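Local coordinates for protein pyridine synthase TbtD (Thermobispora bispora, PDB 5WA4) that probably catalyses the formal [4+2] aza-cycloaddition that builds the central pyridine of the thiopeptide antibiotic thiomuracin, recognising its peptide substrate through an N-terminal leader, at residues Y17-M22 and P89-P94. Numbering follows the deposited sequence.
Sequences YHAGPM and PGMADP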
loop_
_atom_site.group_PDB
_atom_site.type_symbol
_atom_site.label_atom_id
_atom_site.label_comp_id
_atom_site.label_asym_id
_atom_site.label_seq_id
_atom_site.Cartn_x
_atom_site.Cartn_y
_atom_site.Cartn_z
ATOM N N TYR E 17 -26.724 -35.185 -4.661
ATOM C CA TYR E 17 -26.132 -36.354 -5.291
ATOM C C TYR E 17 -24.630 -36.351 -5.023
ATOM O O TYR E 17 -23.822 -36.157 -5.924
ATOM C CB TYR E 17 -26.445 -36.327 -6.774
ATOM C CG TYR E 17 -26.330 -37.630 -7.522
ATOM C CD1 TYR E 17 -27.099 -38.739 -7.182
ATOM C CD2 TYR E 17 -25.481 -37.728 -8.615
ATOM C CE1 TYR E 17 -26.997 -39.914 -7.900
ATOM C CE2 TYR E 17 -25.365 -38.896 -9.345
ATOM C CZ TYR E 17 -26.124 -39.986 -8.995
ATOM O OH TYR E 17 -25.984 -41.134 -9.756
ATOM N N HIS E 18 -24.279 -36.569 -3.761
ATOM C CA HIS E 18 -22.932 -36.322 -3.253
ATOM C C HIS E 18 -21.773 -37.020 -3.974
ATOM O O HIS E 18 -20.869 -36.360 -4.490
ATOM C CB HIS E 18 -22.894 -36.691 -1.771
ATOM C CG HIS E 18 -23.891 -35.935 -0.949
ATOM N ND1 HIS E 18 -24.288 -36.345 0.304
ATOM C CD2 HIS E 18 -24.561 -34.791 -1.206
ATOM C CE1 HIS E 18 -25.167 -35.483 0.786
ATOM N NE2 HIS E 18 -25.351 -34.530 -0.106
ATOM N N ALA E 19 -21.767 -38.348 -3.999
ATOM C CA ALA E 19 -20.597 -39.050 -4.504
ATOM C C ALA E 19 -20.929 -39.801 -5.765
ATOM O O ALA E 19 -20.106 -40.551 -6.294
ATOM C CB ALA E 19 -20.042 -40.000 -3.450
ATOM N N GLY E 20 -22.149 -39.612 -6.243
ATOM C CA GLY E 20 -22.556 -40.271 -7.471
ATOM C C GLY E 20 -21.953 -39.618 -8.700
ATOM O O GLY E 20 -21.398 -38.519 -8.616
ATOM N N PRO E 21 -22.049 -40.295 -9.851
ATOM C CA PRO E 21 -21.623 -39.700 -11.127
ATOM C C PRO E 21 -22.567 -38.566 -11.565
ATOM O O PRO E 21 -23.686 -38.824 -12.025
ATOM C CB PRO E 21 -21.669 -40.882 -12.105
ATOM C CG PRO E 21 -22.626 -41.854 -11.490
ATOM C CD PRO E 21 -22.527 -41.681 -9.998
ATOM N N MET E 22 -22.112 -37.323 -11.407
ATOM C CA MET E 22 -22.923 -36.141 -11.712
ATOM C C MET E 22 -23.251 -36.039 -13.205
ATOM O O MET E 22 -24.405 -35.779 -13.552
ATOM C CB MET E 22 -22.208 -34.876 -11.233
ATOM C CG MET E 22 -23.023 -33.589 -11.292
ATOM S SD MET E 22 -24.499 -33.570 -10.250
ATOM C CE MET E 22 -23.826 -33.476 -8.597
ATOM N N PRO E 89 -23.655 -43.174 -3.321
ATOM C CA PRO E 89 -23.135 -43.881 -2.143
ATOM C C PRO E 89 -23.250 -43.043 -0.893
ATOM O O PRO E 89 -23.854 -43.442 0.103
ATOM C CB PRO E 89 -21.654 -44.089 -2.464
ATOM C CG PRO E 89 -21.524 -43.830 -3.913
ATOM C CD PRO E 89 -22.592 -42.867 -4.287
ATOM N N GLY E 90 -22.647 -41.862 -0.978
ATOM C CA GLY E 90 -22.496 -40.982 0.156
ATOM C C GLY E 90 -21.050 -40.519 0.232
ATOM O O GLY E 90 -20.136 -41.159 -0.302
ATOM N N MET E 91 -20.847 -39.373 0.865
ATOM C CA MET E 91 -19.502 -38.906 1.150
ATOM C C MET E 91 -19.086 -39.569 2.463
ATOM O O MET E 91 -19.948 -39.992 3.234
ATOM C CB MET E 91 -19.467 -37.382 1.256
ATOM C CG MET E 91 -18.321 -36.728 0.512
ATOM S SD MET E 91 -18.622 -36.640 -1.256
ATOM C CE MET E 91 -16.981 -36.222 -1.861
ATOM N N ALA E 92 -17.791 -39.680 2.724
ATOM C CA ALA E 92 -17.364 -40.302 3.973
ATOM C C ALA E 92 -17.605 -39.357 5.177
ATOM O O ALA E 92 -18.296 -39.727 6.134
ATOM C CB ALA E 92 -15.895 -40.723 3.891
ATOM N N ASP E 93 -17.056 -38.141 5.124
ATOM C CA ASP E 93 -17.206 -37.187 6.230
ATOM C C ASP E 93 -17.440 -35.751 5.729
ATOM O O ASP E 93 -16.506 -35.090 5.236
ATOM C CB ASP E 93 -15.967 -37.233 7.139
ATOM C CG ASP E 93 -16.033 -36.236 8.299
ATOM O OD1 ASP E 93 -17.053 -35.522 8.458
ATOM O OD2 ASP E 93 -15.029 -36.148 9.048
ATOM N N PRO E 94 -18.689 -35.268 5.863
ATOM C CA PRO E 94 -19.031 -33.871 5.573
ATOM C C PRO E 94 -18.062 -32.893 6.221
ATOM O O PRO E 94 -17.462 -32.084 5.511
ATOM C CB PRO E 94 -20.438 -33.732 6.154
ATOM C CG PRO E 94 -21.028 -35.103 5.903
ATOM C CD PRO E 94 -19.884 -36.058 6.203
#
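Two surface loops of TbtD, one leading from strand 9-16 into helix 22-35 and the other joining helices 64-85 and 98-107, illustrate how irregular chain can pack by setting apolar side-chain atoms against one another and against backbone. Van der Waals contact dominates, and A19 is its centre. Its methyl points at the 89-94 segment, with CB 3.4 Å from G90 O and 3.9 Å from P89 CD. The proline ring rests with CD over the A19-G20 peptide, 3.8 Å from both A19 C and G20 N. From the other flank comes M91, whose chain bends at chi2 (78°) and carries its sulphur back to the first loop, SD lying 3.9 Å from H18 O and 4.3 Å from A19 CB.

Polar bonding runs instead through neighbouring residues: A19 N is hydrogen-bonded to S88 OG, just ahead of P89, and Y17 OH to Y82 OH and R86 O. Within the first loop, G20, with no side chain, lays its CA 3.6 Å above the plane of the Y17 ring, offset toward the rim. W117 bridges the flank, meeting H18 edge-to-face and touching M91.

A92 and D93 pack on P89 and A19 of the second subunit, respectively. The chemistry thus implies a modest, largely apolar surface contact without direct polar pairing, the loops' relative placement probably owing much to the flanking S88 and Y17 bonds.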